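Long-range contact in Asp (Solanum tuberosum, PDB 3RFI), which is the saposin-like domain of a plant aspartic protease, a swapped saposin fold that probably interacts with membrane lipids, as its saposin relatives do: residues V7-V15 and L97-I107. Numbering follows the deposited sequence. Where two conformers were deposited one is given.
Sequences VSMECKTIV and LEYVNQLCEKI
Val7 starts the contact by laying CG1 on CG2 of Ile107, the two side chains crossing at about a right angle. Here, in the saposin-like fold, residues 7-15 of helix 6-29 and 97-104 of helix 90-104 run antiparallel, the axes of these two pieces 8.9 Å apart at closest approach, and a disulfide ties the two ends of the chain together. One residue on, Ser8 sends OG away from its own backbone N (chi1 -175°) to donate to Cys104 O at 2.8 Å. The hydroxyl comes in above the carbonyl plane, while Ile107 N, closing the type I turn from Cys104 to Ile107, reaches the same oxygen from the opposite face; two donors thus grip this carbonyl oxygen. Cys11 forms the covalent link, its SG bonded to Cys104 SG with a disulfide torsion of -61°. The side chain of Ile107 points to this bridge, packing CD1 tightly on Cys11 CB at 3.5 Å. Lys12, exposed to solvent, runs across Cys104 and Glu105: its CG rests on Cys104 CB, and farther along the extended chain Lys12 CE meets Glu105 CG at 3.4 Å. The charges themselves stay apart, Lys12 NZ lying 4.8 Å from Glu105 OE1, so any attraction is probably modest. A water bridges the helices beside this aliphatic stem, donating to both Lys12 O and Asn101 OD1. Val15 completes the seam as a knob in the hole made by Leu97, Val100, Asn101 and Cys104. Its two methyls divide the work: CG1, anti to the backbone N (chi1 -180°), lies against Leu97 O, whereas Val15 CG2 touches the disulfide at Cys104 SG and presses on Val100 CG1, a close methyl-to-methyl contact of 3.4 Å.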
loop_
_atom_site.group_PDB
_atom_site.type_symbol
_atom_site.label_atom_id
_atom_site.label_comp_id
_atom_site.label_asym_id
_atom_site.label_seq_id
_atom_site.Cartn_x
_atom_site.Cartn_y
_atom_site.Cartn_z
ATOM N N VAL A 7 12.526 -4.366 -19.855
ATOM C CA VAL A 7 11.411 -4.175 -18.927
ATOM C C VAL A 7 11.809 -4.707 -17.539
ATOM O O VAL A 7 11.531 -4.098 -16.536
ATOM C CB VAL A 7 10.048 -4.754 -19.462
ATOM C CG1 VAL A 7 8.989 -4.778 -18.361
ATOM C CG2 VAL A 7 9.529 -3.903 -20.591
ATOM N N SER A 8 12.474 -5.849 -17.489
ATOM C CA SER A 8 12.908 -6.390 -16.215
ATOM C C SER A 8 13.808 -5.387 -15.460
ATOM O O SER A 8 13.586 -5.069 -14.285
ATOM C CB SER A 8 13.639 -7.704 -16.463
ATOM O OG SER A 8 13.947 -8.248 -15.205
ATOM N N MET A 9 14.807 -4.854 -16.163
ATOM C CA MET A 9 15.684 -3.820 -15.617
ATOM C C MET A 9 14.918 -2.636 -15.073
ATOM O O MET A 9 15.227 -2.133 -13.975
ATOM C CB MET A 9 16.652 -3.290 -16.695
ATOM C CG MET A 9 17.860 -4.119 -16.953
ATOM S SD MET A 9 18.848 -3.397 -18.314
ATOM C CE MET A 9 19.365 -4.851 -19.260
ATOM N N GLU A 10 13.946 -2.166 -15.855
ATOM C CA GLU A 10 13.090 -1.054 -15.451
ATOM C C GLU A 10 12.260 -1.388 -14.203
ATOM O O GLU A 10 12.076 -0.545 -13.333
ATOM C CB GLU A 10 12.151 -0.640 -16.611
ATOM C CG GLU A 10 12.864 0.120 -17.696
ATOM C CD GLU A 10 13.282 1.497 -17.245
ATOM O OE1 GLU A 10 14.400 1.620 -16.729
ATOM O OE2 GLU A 10 12.498 2.447 -17.404
ATOM N N CYS A 11 11.757 -2.619 -14.139
ATOM C CA CYS A 11 11.096 -3.113 -12.949
ATOM C C CYS A 11 12.036 -3.069 -11.749
ATOM O O CYS A 11 11.673 -2.563 -10.708
ATOM C CB CYS A 11 10.656 -4.580 -13.163
ATOM S SG CYS A 11 9.575 -5.159 -11.818
ATOM N N LYS A 12 13.242 -3.605 -11.920
ATOM C CA LYS A 12 14.229 -3.573 -10.837
ATOM C C LYS A 12 14.645 -2.193 -10.415
ATOM O O LYS A 12 14.858 -1.961 -9.223
ATOM C CB LYS A 12 15.436 -4.444 -11.130
ATOM C CG LYS A 12 15.103 -5.928 -10.964
ATOM C CD LYS A 12 16.339 -6.767 -11.267
ATOM C CE LYS A 12 15.976 -8.159 -11.737
ATOM N NZ LYS A 12 17.101 -8.810 -12.508
ATOM N N THR A 13 14.706 -1.280 -11.371
ATOM C CA THR A 13 15.011 0.110 -11.070
ATOM C C THR A 13 13.911 0.704 -10.228
ATOM O O THR A 13 14.178 1.366 -9.221
ATOM C CB THR A 13 15.213 0.911 -12.339
ATOM O OG1 THR A 13 16.376 0.371 -12.985
ATOM C CG2 THR A 13 15.480 2.407 -12.023
ATOM N N ILE A 14 12.661 0.425 -10.614
ATOM C CA ILE A 14 11.566 0.862 -9.804
ATOM C C ILE A 14 11.768 0.382 -8.358
ATOM O O ILE A 14 11.674 1.169 -7.417
ATOM C CB ILE A 14 10.193 0.331 -10.337
ATOM C CG1 ILE A 14 9.765 1.064 -11.616
ATOM C CG2 ILE A 14 9.127 0.357 -9.224
ATOM C CD1 ILE A 14 9.469 2.588 -11.467
ATOM N N VAL A 15 11.989 -0.915 -8.161
ATOM C CA VAL A 15 12.065 -1.401 -6.790
ATOM C C VAL A 15 13.276 -0.771 -6.049
ATOM O O VAL A 15 13.126 -0.238 -4.935
ATOM C CB VAL A 15 12.104 -2.968 -6.730
ATOM C CG1 VAL A 15 12.174 -3.460 -5.272
ATOM C CG2 VAL A 15 10.879 -3.573 -7.427
ATOM N N LEU A 97 8.332 -5.196 -1.059
ATOM C CA LEU A 97 9.396 -4.904 -2.046
ATOM C C LEU A 97 10.109 -6.154 -2.562
ATOM O O LEU A 97 10.392 -6.252 -3.754
ATOM C CB LEU A 97 10.357 -3.852 -1.543
ATOM C CG LEU A 97 9.684 -2.513 -1.198
ATOM C CD1 LEU A 97 10.726 -1.494 -0.749
ATOM C CD2 LEU A 97 8.906 -1.986 -2.382
ATOM N N GLU A 98 10.379 -7.108 -1.677
ATOM C CA GLU A 98 10.994 -8.353 -2.058
ATOM C C GLU A 98 10.044 -9.138 -2.983
ATOM O O GLU A 98 10.463 -9.647 -3.991
ATOM C CB GLU A 98 11.409 -9.169 -0.819
ATOM C CG GLU A 98 12.116 -10.471 -1.115
ATOM C CD GLU A 98 13.223 -10.294 -2.119
ATOM O OE1 GLU A 98 13.298 -11.117 -3.056
ATOM O OE2 GLU A 98 13.995 -9.314 -1.987
ATOM N N TYR A 99 8.771 -9.220 -2.626
ATOM C CA TYR A 99 7.777 -9.853 -3.530
ATOM C C TYR A 99 7.810 -9.267 -4.949
ATOM O O TYR A 99 7.830 -10.004 -5.955
ATOM C CB TYR A 99 6.371 -9.626 -2.943
ATOM C CG TYR A 99 5.265 -10.229 -3.749
ATOM C CD1 TYR A 99 4.543 -9.455 -4.637
ATOM C CD2 TYR A 99 4.948 -11.590 -3.619
ATOM C CE1 TYR A 99 3.499 -9.986 -5.354
ATOM C CE2 TYR A 99 3.919 -12.149 -4.327
ATOM C CZ TYR A 99 3.199 -11.337 -5.217
ATOM O OH TYR A 99 2.190 -11.888 -5.946
ATOM N N VAL A 100 7.769 -7.947 -5.037
ATOM C CA VAL A 100 7.784 -7.249 -6.331
ATOM C C VAL A 100 9.103 -7.526 -7.050
ATOM O O VAL A 100 9.119 -7.807 -8.258
ATOM C CB VAL A 100 7.638 -5.754 -6.147
ATOM C CG1 VAL A 100 7.816 -5.015 -7.497
ATOM C CG2 VAL A 100 6.270 -5.473 -5.478
ATOM N N ASN A 101 10.198 -7.439 -6.299
ATOM C CA ASN A 101 11.472 -7.667 -6.905
ATOM C C ASN A 101 11.568 -9.090 -7.504
ATOM O O ASN A 101 12.112 -9.266 -8.590
ATOM C CB ASN A 101 12.568 -7.481 -5.846
ATOM C CG ASN A 101 13.905 -7.242 -6.471
ATOM O OD1 ASN A 101 14.029 -6.384 -7.357
ATOM N ND2 ASN A 101 14.922 -8.000 -6.041
ATOM N N GLN A 102 11.085 -10.104 -6.762
ATOM C CA GLN A 102 11.127 -11.465 -7.269
ATOM C C GLN A 102 10.315 -11.553 -8.577
ATOM O O GLN A 102 10.669 -12.293 -9.459
ATOM C CB GLN A 102 10.576 -12.461 -6.238
ATOM C CG GLN A 102 11.456 -12.602 -4.974
ATOM C CD GLN A 102 12.727 -13.446 -5.145
ATOM O OE1 GLN A 102 13.384 -13.443 -6.200
ATOM N NE2 GLN A 102 13.096 -14.180 -4.061
ATOM N N LEU A 103 9.214 -10.813 -8.675
ATOM C CA LEU A 103 8.426 -10.737 -9.920
ATOM C C LEU A 103 9.150 -9.997 -11.057
ATOM O O LEU A 103 9.087 -10.446 -12.207
ATOM C CB LEU A 103 7.034 -10.145 -9.651
ATOM C CG LEU A 103 6.129 -11.158 -8.972
ATOM C CD1 LEU A 103 5.008 -10.393 -8.232
ATOM C CD2 LEU A 103 5.525 -12.149 -9.999
ATOM N N CYS A 104 9.864 -8.903 -10.748
ATOM C CA CYS A 104 10.693 -8.244 -11.755
ATOM C C CYS A 104 11.596 -9.273 -12.406
ATOM O O CYS A 104 11.797 -9.234 -13.626
ATOM C CB CYS A 104 11.640 -7.205 -11.143
ATOM S SG CYS A 104 10.780 -5.888 -10.387
ATOM N N GLU A 105 12.172 -10.153 -11.582
ATOM C CA GLU A 105 13.137 -11.165 -12.049
ATOM C C GLU A 105 12.483 -12.225 -12.914
ATOM O O GLU A 105 13.167 -12.977 -13.585
ATOM C CB GLU A 105 13.857 -11.827 -10.869
ATOM C CG GLU A 105 14.695 -10.814 -10.085
ATOM C CD GLU A 105 15.279 -11.356 -8.790
ATOM O OE1 GLU A 105 16.050 -10.603 -8.133
ATOM O OE2 GLU A 105 14.986 -12.535 -8.430
ATOM N N LYS A 106 11.156 -12.270 -12.909
ATOM C CA LYS A 106 10.407 -13.183 -13.744
ATOM C C LYS A 106 9.967 -12.591 -15.091
ATOM O O LYS A 106 9.314 -13.271 -15.890
ATOM C CB LYS A 106 9.243 -13.762 -12.939
ATOM C CG LYS A 106 9.754 -14.728 -11.870
ATOM C CD LYS A 106 8.620 -15.365 -11.118
ATOM C CE LYS A 106 9.165 -16.469 -10.230
ATOM N NZ LYS A 106 9.899 -15.837 -9.065
ATOM N N ILE A 107 10.273 -11.305 -15.298
ATOM C CA ILE A 107 9.954 -10.630 -16.537
ATOM C C ILE A 107 10.985 -11.059 -17.586
ATOM O O ILE A 107 12.167 -10.846 -17.395
ATOM C CB ILE A 107 9.979 -9.071 -16.387
ATOM C CG1 ILE A 107 8.958 -8.628 -15.333
ATOM C CG2 ILE A 107 9.638 -8.380 -17.769
ATOM C CD1 ILE A 107 9.111 -7.163 -14.949
HETATM O O HOH W 1 15.543 -4.161 -7.594
#